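Local coordinates for HcgC (Methanococcus maripaludis S2, PDB 5O4J), which catalyses the SAM-dependent C-methylation of a pyridinol, a step in making the iron-guanylylpyridinol cofactor of [Fe]-hydrogenase, at the interface of chains A and B. Coordinates in Å, arbitrary orientation; residue numbers count along the deposited sequence, not the author numbering. Chains: chain A/B, HcgC.

Contact 1: the interface of chains A and B. Residues chain A 6, 8-9, 199, 235; chain B 115-116, 147.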
ATOM      1  N   THR A   6      12.782   3.535  27.542  1.00 25.90           N
ATOM      2  CA  THR A   6      13.070   4.653  28.428  1.00 26.47           C
ATOM      3  C   THR A   6      11.811   5.499  28.521  1.00 27.97           C
ATOM      4  O   THR A   6      10.818   5.234  27.837  1.00 28.79           O
ATOM      5  CB  THR A   6      14.235   5.513  27.929  1.00 31.25           C
ATOM      6  OG1 THR A   6      13.806   6.269  26.788  1.00 30.78           O
ATOM      7  CG2 THR A   6      15.440   4.656  27.559  1.00 30.90           C
ATOM      8  N   SER A   8      11.556   8.351  27.345  1.00 30.36           N
ATOM      9  CA  SER A   8      11.443   9.154  26.135  1.00 30.70           C
ATOM     10  C   SER A   8      10.475   8.564  25.125  1.00 28.27           C
ATOM     11  O   SER A   8      10.136   9.248  24.157  1.00 27.18           O
ATOM     12  CB  SER A   8      12.802   9.317  25.457  1.00 29.76           C
ATOM     13  OG  SER A   8      13.664  10.106  26.251  1.00 29.81           O
ATOM     14  N   VAL A   9      10.050   7.316  25.303  1.00 22.79           N
ATOM     15  CA  VAL A   9       9.182   6.656  24.341  1.00 23.51           C
ATOM     16  C   VAL A   9       7.956   6.121  25.064  1.00 26.26           C
ATOM     17  O   VAL A   9       8.050   5.615  26.189  1.00 27.62           O
ATOM     18  CB  VAL A   9       9.932   5.533  23.598  1.00 26.84           C
ATOM     19  CG1 VAL A   9       9.031   4.907  22.554  1.00 24.78           C
ATOM     20  CG2 VAL A   9      11.175   6.093  22.937  1.00 24.36           C
ATOM     21  N   LEU A 199       7.260   4.979  16.207  1.00 20.08           N
ATOM     22  CA  LEU A 199       8.453   4.212  15.858  1.00 18.56           C
ATOM     23  C   LEU A 199       8.081   2.912  15.158  1.00 16.56           C
ATOM     24  O   LEU A 199       8.624   2.583  14.100  1.00 18.71           O
ATOM     25  CB  LEU A 199       9.251   3.893  17.116  1.00 22.01           C
ATOM     26  CG  LEU A 199       9.975   5.033  17.829  1.00 25.88           C
ATOM     27  CD1 LEU A 199       8.996   6.041  18.389  1.00 30.55           C
ATOM     28  CD2 LEU A 199      10.829   4.480  18.961  1.00 25.99           C
ATOM     29  N   ILE A 235       6.870   8.519  20.208  1.00 21.51           N
ATOM     30  CA  ILE A 235       7.379   9.583  21.067  1.00 23.34           C
ATOM     31  C   ILE A 235       6.232  10.355  21.689  1.00 27.01           C
ATOM     32  O   ILE A 235       6.284  10.721  22.867  1.00 26.06           O
ATOM     33  CB  ILE A 235       8.298  10.533  20.279  1.00 25.04           C
ATOM     34  CG1 ILE A 235       9.375   9.769  19.506  1.00 29.10           C
ATOM     35  CG2 ILE A 235       8.921  11.578  21.224  1.00 22.80           C
ATOM     36  CD1 ILE A 235      10.276   8.909  20.359  1.00 29.68           C
TER
ATOM     37  N   ILE B 115      17.373   6.515  20.868  1.00 23.42           N
ATOM     38  CA  ILE B 115      16.435   7.498  21.411  1.00 23.39           C
ATOM     39  C   ILE B 115      16.421   7.444  22.931  1.00 24.86           C
ATOM     40  O   ILE B 115      16.251   6.377  23.537  1.00 25.79           O
ATOM     41  CB  ILE B 115      15.026   7.261  20.833  1.00 25.83           C
ATOM     42  CG1 ILE B 115      15.004   7.529  19.325  1.00 26.81           C
ATOM     43  CG2 ILE B 115      13.997   8.138  21.539  1.00 25.16           C
ATOM     44  CD1 ILE B 115      13.798   6.929  18.599  1.00 30.49           C
ATOM     45  N   GLY B 116      16.561   8.608  23.556  1.00 26.78           N
ATOM     46  CA  GLY B 116      16.525   8.708  25.004  1.00 29.78           C
ATOM     47  C   GLY B 116      17.656   8.001  25.715  1.00 29.58           C
ATOM     48  O   GLY B 116      17.553   7.731  26.918  1.00 27.20           O
ATOM     49  N   ILE B 147      13.417  14.542  18.863  1.00 26.53           N
ATOM     50  CA  ILE B 147      13.988  13.984  20.086  1.00 27.34           C
ATOM     51  C   ILE B 147      15.385  13.423  19.867  1.00 26.30           C
ATOM     52  O   ILE B 147      16.096  13.156  20.848  1.00 27.42           O
ATOM     53  CB  ILE B 147      13.055  12.895  20.662  1.00 32.18           C
ATOM     54  CG1 ILE B 147      13.406  12.590  22.120  1.00 40.64           C
ATOM     55  CG2 ILE B 147      13.129  11.605  19.856  1.00 28.12           C
ATOM     56  CD1 ILE B 147      12.220  12.108  22.937  1.00 43.12           C
TER
HETATM   57  O   HOH W   1      14.118   4.923  24.383  1.00 29.47           O
HETATM   58  O   HOH W   2      15.279   8.956  28.156  1.00 31.93           O

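Contact 2: the interface of chains A and B. Residues chain A 115-116, 143, 147; chain B 8-9, 235.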
ATOM      1  N   ILE A 115     -15.693 -22.589   3.016  1.00 21.08           N
ATOM      2  CA  ILE A 115     -14.794 -23.414   2.210  1.00 21.44           C
ATOM      3  C   ILE A 115     -14.626 -24.798   2.826  1.00 22.76           C
ATOM      4  O   ILE A 115     -14.338 -24.937   4.023  1.00 24.76           O
ATOM      5  CB  ILE A 115     -13.439 -22.708   2.055  1.00 20.91           C
ATOM      6  CG1 ILE A 115     -13.602 -21.414   1.264  1.00 23.66           C
ATOM      7  CG2 ILE A 115     -12.433 -23.608   1.381  1.00 21.08           C
ATOM      8  CD1 ILE A 115     -12.452 -20.460   1.440  1.00 28.45           C
ATOM      9  N   GLY A 116     -14.776 -25.825   1.994  1.00 21.20           N
ATOM     10  CA  GLY A 116     -14.626 -27.204   2.414  1.00 21.54           C
ATOM     11  C   GLY A 116     -15.648 -27.671   3.419  1.00 21.37           C
ATOM     12  O   GLY A 116     -15.438 -28.698   4.069  1.00 24.50           O
ATOM     13  N   GLY A 143      -7.759 -19.052  -6.912  1.00 23.64           N
ATOM     14  CA  GLY A 143      -7.682 -20.288  -6.148  1.00 25.35           C
ATOM     15  C   GLY A 143      -8.878 -20.484  -5.234  1.00 28.12           C
ATOM     16  O   GLY A 143      -9.416 -21.590  -5.116  1.00 27.28           O
ATOM     17  N   ILE A 147     -12.281 -23.412  -5.532  1.00 25.32           N
ATOM     18  CA  ILE A 147     -12.678 -24.385  -4.515  1.00 27.18           C
ATOM     19  C   ILE A 147     -14.048 -24.084  -3.938  1.00 25.26           C
ATOM     20  O   ILE A 147     -14.630 -24.952  -3.268  1.00 25.73           O
ATOM     21  CB  ILE A 147     -11.634 -24.458  -3.383  1.00 29.65           C
ATOM     22  CG1 ILE A 147     -11.850 -25.725  -2.551  1.00 39.55           C
ATOM     23  CG2 ILE A 147     -11.693 -23.223  -2.484  1.00 22.53           C
ATOM     24  CD1 ILE A 147     -10.586 -26.255  -1.927  1.00 41.28           C
TER
ATOM     25  N   SER B   8      -9.573 -28.949   3.117  1.00 23.08           N
ATOM     26  CA  SER B   8      -9.590 -28.100   1.931  1.00 25.04           C
ATOM     27  C   SER B   8      -8.679 -26.886   2.043  1.00 23.76           C
ATOM     28  O   SER B   8      -8.388 -26.255   1.022  1.00 21.46           O
ATOM     29  CB  SER B   8     -11.019 -27.620   1.660  1.00 25.36           C
ATOM     30  OG  SER B   8     -11.842 -28.713   1.293  1.00 27.58           O
ATOM     31  N   VAL B   9      -8.209 -26.544   3.244  1.00 21.14           N
ATOM     32  CA  VAL B   9      -7.386 -25.360   3.462  1.00 20.31           C
ATOM     33  C   VAL B   9      -6.108 -25.785   4.171  1.00 21.75           C
ATOM     34  O   VAL B   9      -6.114 -26.722   4.974  1.00 22.50           O
ATOM     35  CB  VAL B   9      -8.125 -24.276   4.273  1.00 21.70           C
ATOM     36  CG1 VAL B   9      -7.236 -23.039   4.438  1.00 23.00           C
ATOM     37  CG2 VAL B   9      -9.418 -23.894   3.584  1.00 21.06           C
ATOM     38  N   ILE B 235      -5.346 -22.106   0.049  1.00 18.24           N
ATOM     39  CA  ILE B 235      -5.817 -23.328  -0.601  1.00 20.00           C
ATOM     40  C   ILE B 235      -4.644 -24.116  -1.167  1.00 24.15           C
ATOM     41  O   ILE B 235      -4.599 -25.348  -1.056  1.00 26.87           O
ATOM     42  CB  ILE B 235      -6.844 -23.022  -1.711  1.00 21.80           C
ATOM     43  CG1 ILE B 235      -7.958 -22.102  -1.212  1.00 22.20           C
ATOM     44  CG2 ILE B 235      -7.441 -24.325  -2.255  1.00 29.24           C
ATOM     45  CD1 ILE B 235      -8.733 -22.646  -0.032  1.00 27.45           C
TER
HETATM   46  O   HOH W   3     -13.158 -30.162   3.248  1.00 28.42           O

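Contact 3: the interface of chains A and B. Residues chain A 207, 209, 214; chain B 4-5, 11, 200.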
ATOM      1  N   TYR A 207      -1.979 -17.201  15.142  1.00 18.32           N
ATOM      2  CA  TYR A 207      -2.834 -18.140  14.426  1.00 18.62           C
ATOM      3  C   TYR A 207      -3.906 -18.656  15.388  1.00 17.48           C
ATOM      4  O   TYR A 207      -3.862 -19.784  15.885  1.00 17.74           O
ATOM      5  CB  TYR A 207      -1.980 -19.249  13.829  1.00 17.15           C
ATOM      6  CG  TYR A 207      -2.752 -20.296  13.080  1.00 17.02           C
ATOM      7  CD1 TYR A 207      -3.636 -19.946  12.069  1.00 19.48           C
ATOM      8  CD2 TYR A 207      -2.579 -21.638  13.359  1.00 19.27           C
ATOM      9  CE1 TYR A 207      -4.346 -20.919  11.373  1.00 19.53           C
ATOM     10  CE2 TYR A 207      -3.284 -22.611  12.675  1.00 21.22           C
ATOM     11  CZ  TYR A 207      -4.159 -22.246  11.687  1.00 20.89           C
ATOM     12  OH  TYR A 207      -4.845 -23.218  11.005  1.00 20.76           O
ATOM     13  N   GLU A 209      -6.856 -19.506  14.887  1.00 16.84           N
ATOM     14  CA  GLU A 209      -7.569 -20.657  14.356  1.00 17.44           C
ATOM     15  C   GLU A 209      -6.956 -21.966  14.853  1.00 19.26           C
ATOM     16  O   GLU A 209      -7.677 -22.929  15.147  1.00 17.97           O
ATOM     17  CB  GLU A 209      -7.547 -20.554  12.835  1.00 18.47           C
ATOM     18  CG  GLU A 209      -8.059 -21.728  12.056  1.00 20.10           C
ATOM     19  CD  GLU A 209      -7.807 -21.540  10.574  1.00 21.49           C
ATOM     20  OE1 GLU A 209      -8.316 -20.542  10.018  1.00 19.90           O
ATOM     21  OE2 GLU A 209      -7.069 -22.360   9.978  1.00 20.76           O
ATOM     22  N   HIS A 214      -6.616 -27.051  16.164  1.00 18.76           N
ATOM     23  CA  HIS A 214      -5.487 -27.951  16.347  1.00 16.62           C
ATOM     24  C   HIS A 214      -5.234 -28.259  17.815  1.00 19.09           C
ATOM     25  O   HIS A 214      -5.202 -29.427  18.197  1.00 20.63           O
ATOM     26  CB  HIS A 214      -4.248 -27.340  15.690  1.00 20.06           C
ATOM     27  CG  HIS A 214      -4.407 -27.127  14.219  1.00 34.72           C
ATOM     28  ND1 HIS A 214      -3.600 -26.277  13.494  1.00 41.82           N
ATOM     29  CD2 HIS A 214      -5.295 -27.648  13.337  1.00 37.51           C
ATOM     30  CE1 HIS A 214      -3.978 -26.291  12.228  1.00 43.60           C
ATOM     31  NE2 HIS A 214      -5.007 -27.111  12.107  1.00 39.30           N
TER
ATOM     32  N   GLY B   4      -5.986 -26.835   7.750  1.00 24.24           N
ATOM     33  CA  GLY B   4      -6.583 -25.780   8.543  1.00 25.67           C
ATOM     34  C   GLY B   4      -7.837 -26.264   9.244  1.00 26.42           C
ATOM     35  O   GLY B   4      -7.816 -27.264   9.970  1.00 27.08           O
ATOM     36  N   ILE B   5      -8.947 -25.559   9.027  1.00 23.31           N
ATOM     37  CA  ILE B   5     -10.206 -25.943   9.651  1.00 23.27           C
ATOM     38  C   ILE B   5     -10.734 -27.239   9.051  1.00 22.97           C
ATOM     39  O   ILE B   5     -11.363 -28.052   9.747  1.00 23.89           O
ATOM     40  CB  ILE B   5     -11.217 -24.792   9.507  1.00 20.88           C
ATOM     41  CG1 ILE B   5     -10.733 -23.573  10.305  1.00 18.68           C
ATOM     42  CG2 ILE B   5     -12.611 -25.238   9.938  1.00 23.65           C
ATOM     43  CD1 ILE B   5     -11.526 -22.300  10.023  1.00 19.24           C
ATOM     44  N   THR B  11      -2.448 -24.686   6.274  1.00 18.02           N
ATOM     45  CA  THR B  11      -1.773 -23.735   7.145  1.00 19.42           C
ATOM     46  C   THR B  11      -0.275 -23.932   7.009  1.00 22.26           C
ATOM     47  O   THR B  11       0.224 -25.049   7.182  1.00 24.30           O
ATOM     48  CB  THR B  11      -2.193 -23.916   8.595  1.00 22.79           C
ATOM     49  OG1 THR B  11      -3.616 -23.778   8.679  1.00 22.30           O
ATOM     50  CG2 THR B  11      -1.512 -22.881   9.482  1.00 24.17           C
ATOM     51  N   TYR B 200      -5.731 -15.632   4.388  1.00 17.64           N
ATOM     52  CA  TYR B 200      -5.247 -14.561   5.248  1.00 16.96           C
ATOM     53  C   TYR B 200      -3.831 -14.911   5.688  1.00 16.28           C
ATOM     54  O   TYR B 200      -3.378 -16.054   5.549  1.00 17.01           O
ATOM     55  CB  TYR B 200      -6.170 -14.313   6.447  1.00 16.12           C
ATOM     56  CG  TYR B 200      -6.278 -15.453   7.451  1.00 16.81           C
ATOM     57  CD1 TYR B 200      -5.308 -15.636   8.431  1.00 19.44           C
ATOM     58  CD2 TYR B 200      -7.360 -16.318   7.439  1.00 15.99           C
ATOM     59  CE1 TYR B 200      -5.403 -16.660   9.355  1.00 20.49           C
ATOM     60  CE2 TYR B 200      -7.466 -17.350   8.356  1.00 16.73           C
ATOM     61  CZ  TYR B 200      -6.490 -17.511   9.316  1.00 20.16           C
ATOM     62  OH  TYR B 200      -6.588 -18.518  10.235  1.00 20.22           O
TER
HETATM   63  O   HOH W   4      -6.248 -17.410  12.874  1.00 18.73           O
HETATM   64  O   HOH W   5      -5.845 -22.354   7.576  1.00 22.26           O

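Contact 4: the interface of chains A and B. Residues chain A 203-206; chain B 202-205.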
ATOM      1  N   PRO A 203       0.726  -5.410  15.369  1.00 17.69           N
ATOM      2  CA  PRO A 203      -0.563  -6.109  15.404  1.00 20.23           C
ATOM      3  C   PRO A 203      -0.449  -7.298  16.341  1.00 19.67           C
ATOM      4  O   PRO A 203       0.438  -8.139  16.184  1.00 19.62           O
ATOM      5  CB  PRO A 203      -0.768  -6.550  13.957  1.00 17.80           C
ATOM      6  CG  PRO A 203       0.635  -6.754  13.429  1.00 17.71           C
ATOM      7  CD  PRO A 203       1.556  -5.860  14.236  1.00 18.38           C
ATOM      8  N   ASN A 204      -1.325  -7.354  17.338  1.00 18.13           N
ATOM      9  CA  ASN A 204      -1.259  -8.425  18.329  1.00 18.26           C
ATOM     10  C   ASN A 204      -1.986  -9.650  17.789  1.00 21.47           C
ATOM     11  O   ASN A 204      -3.024 -10.084  18.296  1.00 21.91           O
ATOM     12  CB  ASN A 204      -1.825  -7.952  19.649  1.00 20.85           C
ATOM     13  CG  ASN A 204      -0.908  -6.980  20.318  1.00 23.15           C
ATOM     14  OD1 ASN A 204       0.284  -7.250  20.451  1.00 24.83           O
ATOM     15  ND2 ASN A 204      -1.434  -5.818  20.699  1.00 22.89           N
ATOM     16  N   LEU A 205      -1.385 -10.223  16.748  1.00 21.62           N
ATOM     17  CA  LEU A 205      -1.975 -11.320  16.004  1.00 19.86           C
ATOM     18  C   LEU A 205      -1.194 -12.609  16.210  1.00 20.48           C
ATOM     19  O   LEU A 205       0.006 -12.608  16.506  1.00 21.09           O
ATOM     20  CB  LEU A 205      -2.043 -10.990  14.513  1.00 19.45           C
ATOM     21  CG  LEU A 205      -3.021  -9.872  14.157  1.00 19.45           C
ATOM     22  CD1 LEU A 205      -2.877  -9.450  12.707  1.00 19.16           C
ATOM     23  CD2 LEU A 205      -4.446 -10.354  14.420  1.00 19.46           C
ATOM     24  N   LYS A 206      -1.912 -13.710  16.049  1.00 19.80           N
ATOM     25  CA  LYS A 206      -1.340 -15.049  16.026  1.00 17.70           C
ATOM     26  C   LYS A 206      -2.336 -15.933  15.295  1.00 16.68           C
ATOM     27  O   LYS A 206      -3.402 -15.482  14.866  1.00 17.58           O
ATOM     28  CB  LYS A 206      -1.057 -15.568  17.433  1.00 18.93           C
ATOM     29  CG  LYS A 206      -2.323 -15.712  18.274  1.00 19.93           C
ATOM     30  CD  LYS A 206      -2.075 -16.480  19.568  1.00 26.15           C
ATOM     31  CE  LYS A 206      -1.938 -17.974  19.288  1.00 32.89           C
ATOM     32  NZ  LYS A 206      -1.462 -18.714  20.475  1.00 28.17           N
TER
ATOM     33  N   ILE B 202      -0.865 -14.187   8.738  1.00 15.33           N
ATOM     34  CA  ILE B 202      -0.679 -13.796  10.137  1.00 17.27           C
ATOM     35  C   ILE B 202       0.774 -13.389  10.349  1.00 20.71           C
ATOM     36  O   ILE B 202       1.673 -14.230  10.168  1.00 19.16           O
ATOM     37  CB  ILE B 202      -1.051 -14.924  11.111  1.00 18.62           C
ATOM     38  CG1 ILE B 202      -2.540 -15.279  11.014  1.00 22.97           C
ATOM     39  CG2 ILE B 202      -0.613 -14.563  12.544  1.00 17.62           C
ATOM     40  CD1 ILE B 202      -3.493 -14.194  11.520  1.00 23.18           C
ATOM     41  N   PRO B 203       1.046 -12.154  10.780  1.00 17.44           N
ATOM     42  CA  PRO B 203       2.358 -11.830  11.351  1.00 16.25           C
ATOM     43  C   PRO B 203       2.378 -12.286  12.804  1.00 18.26           C
ATOM     44  O   PRO B 203       1.515 -11.898  13.591  1.00 19.77           O
ATOM     45  CB  PRO B 203       2.426 -10.306  11.233  1.00 18.77           C
ATOM     46  CG  PRO B 203       1.007  -9.869  11.338  1.00 20.48           C
ATOM     47  CD  PRO B 203       0.120 -11.013  10.866  1.00 17.22           C
ATOM     48  N   ASN B 204       3.340 -13.142  13.158  1.00 18.48           N
ATOM     49  CA  ASN B 204       3.389 -13.690  14.511  1.00 17.64           C
ATOM     50  C   ASN B 204       4.115 -12.701  15.421  1.00 20.08           C
ATOM     51  O   ASN B 204       5.212 -12.938  15.937  1.00 22.34           O
ATOM     52  CB  ASN B 204       4.031 -15.066  14.490  1.00 20.66           C
ATOM     53  CG  ASN B 204       3.112 -16.097  13.869  1.00 22.79           C
ATOM     54  OD1 ASN B 204       1.946 -16.207  14.255  1.00 24.04           O
ATOM     55  ND2 ASN B 204       3.608 -16.824  12.885  1.00 20.79           N
ATOM     56  N   LEU B 205       3.459 -11.561  15.625  1.00 19.64           N
ATOM     57  CA  LEU B 205       4.059 -10.448  16.340  1.00 21.41           C
ATOM     58  C   LEU B 205       3.383 -10.214  17.683  1.00 20.05           C
ATOM     59  O   LEU B 205       2.209 -10.528  17.892  1.00 22.31           O
ATOM     60  CB  LEU B 205       3.986  -9.166  15.504  1.00 23.65           C
ATOM     61  CG  LEU B 205       4.830  -9.164  14.228  1.00 22.03           C
ATOM     62  CD1 LEU B 205       4.526  -7.939  13.385  1.00 19.53           C
ATOM     63  CD2 LEU B 205       6.316  -9.243  14.542  1.00 23.37           C
TER
HETATM   64  O   HOH W   6       0.137 -12.042  19.740  1.00 26.96           O

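Contact 1: the interface of chains A and B
B:Ile115 pushes its side chain into a hydrophobic corner built by A:Val9, A:Leu199 and A:Ile235. From CB outward, CG1 stands beside the backbone N (chi1 -66°), which puts CG2 anti to that N; CG2 meets CG2 of A:Val9 at 3.8 Å, the two side chains crossing at about a right angle. The same methyl lies 4.0 Å from CD1 of A:Ile235, which comes at it tip to tip. The other branch, from CG1, ends in CD1, which meets A:Leu199 CD2 head-on at 3.9 Å. Next to it, B:Ile147 packs against A:Ile235 as well: its CD1 touches CG2 of that residue at 3.8 Å, while its CG2 faces the CD1 end. Beyond this core, A:Ser8 sits over the backbone of B:Gly116, with OG 3.4 Å from the glycine CA. Two waters bridge the chains beside this core. One links the hydroxyl OG1 of A:Thr6 to the carbonyl O of B:Ile115, and the second joins A:Ser8 OG to B:Gly116 O. Within chain A, the A:Ser8 N-H also bonds to A:Thr6 OG1 (3.1 Å), which holds that hydroxyl in place. A:Val9 and A:Leu199 also line the pyridinol pocket, so the patch probably steadies a pocket wall while joining the subunits of the deposited assembly.

Contact 2: the interface of chains A and B
Apolar packing between A:Ile147 and B:Ile235 makes up much of this patch. The two side chains point at each other tip to tip, CD1 of A:Ile147 resting 3.7 Å from CG2 of B:Ile235 and its CG2 3.9 Å from the CD1 of that partner. With CG1 of A:Ile147 anti to the backbone N (chi1 -164°), the long branch extends far enough for its CD1 to lie against the carbonyl O of B:Ser8 as well. A:Ile115 adds its CG2 methyl, set at roughly a right angle against CG2 of B:Val9 (3.7 Å) and more loosely against CD1 of B:Ile235. Side chain on backbone is the second kind of contact: B:Ser8 sets its CB 3.7 Å from CA of A:Gly116, with OG near the same carbon. The carbonyl O of A:Gly143 lies near CG1 of B:Ile235. A polar link runs through water: one molecule bonds the hydroxyl OG of B:Ser8 at 2.8 Å and also the carbonyl O of A:Gly116. In the fold, chain A brings helix 142-147 and the loop after strand 108-111, while chain B brings the stretch just ahead of strand 10-13 and the residue that follows strand 230-234.

Contact 3: the interface of chains A and B
The phenol oxygen OH of A:Tyr207 is gripped from both chains: it accepts the hydroxyl hydrogen of B:Thr11 OG1 at 2.7 Å and gives its own to OE2 of A:Glu209 at 2.6 Å. Through this relay the threonine of one subunit bears on the carboxylate of the other, and a water bridging B:Thr11 OG1 and A:Glu209 OE2 closes the circuit. The other carboxylate oxygen, OE1, takes the phenol hydrogen of B:Tyr200 OH at 2.7 Å. That donor stands well above the carboxylate plane, 72° out of it, and the tyrosine ring is turned almost perpendicular to the carboxylate (86°), with OE1 at the ring's edge. A second water ties B:Tyr200 OH to the backbone N of A:Glu209, so the phenol is held to the side chain and main chain of one residue. B:Thr11 also packs: its CG2, anti to the backbone N, sits over a face of the A:Tyr207 ring, 3.8 Å from the centroid. B:Ile5 crosses the glutamate at about a right angle, its CG1 lying 3.6 Å from CD of A:Glu209. It thus shields one side of a carboxylate whose oxygens are bonded by A:Tyr207, B:Tyr200 and water. In the fold, A:Glu209 lies in the first turn of helix 208-213 and A:Tyr207 just before it; together they meet strands 10-13 and 198-203 of chain B and the N-terminal residues B:Gly4 and B:Ile5.

Contact 4: the interface of chains A and B
Apolar contact comes first, and it is reciprocal. A:Leu205 sets its CD1 methyl 3.8 Å from the ring carbon CD of B:Pro203, and B:Leu205 does the same to A:Pro203, CD1 to CD at 3.7 Å. Each leucine places CG anti to its carbonyl carbon (chi1 -68° in A:Leu205), which turns the isobutyl group toward the partner's proline; the two side chains cross obliquely. The two proline rings meet as well, CG against CG at 3.8 Å. To one side, B:Ile202 lays its CG2 methyl against the main chain of A:Lys206, 3.6 Å from CA, and its CD1 approaches that residue's carbonyl O. The lysine thus contributes backbone rather than its long chain to this packing. Polar groups gather beside the leucines. The carbonyl oxygens O of A:Leu205 and B:Leu205 come within 3.3 Å of each other, two acceptors side by side with no hydrogen bond between them. One water touches both, though at long range, 3.3 Å from the O of A:Leu205, and would tend to ease their mutual repulsion. Matching residues meeting in this way mark the two-fold axis of the pair. In the deposited assembly the patch joins equivalent segments at the middle of the interface, and probably does so in the working protein.

The contacts are spread along the A-B interface: contacts 1 and 2 are largely twins with the chains exchanged (Ser8, Val9 and Ile235 against Ile115, Gly116 and Ile147), their C-alpha centres about 46 Å apart, and contact 4 lies between them, about 24 Å from the first and 23 Å from the second. Contact 3 lies about 12 Å from contact 2 and 13 Å from contact 4, bridging end and middle. Strand 198-203 serves contacts 1, 3 and 4, and the N-terminal stretch serves 1, 2 and 3. Because Ile5, Val9 and Leu199 line the pyridinol pocket, and Ile115 that of a second ligand, subunit pairing and ligand binding may be coupled.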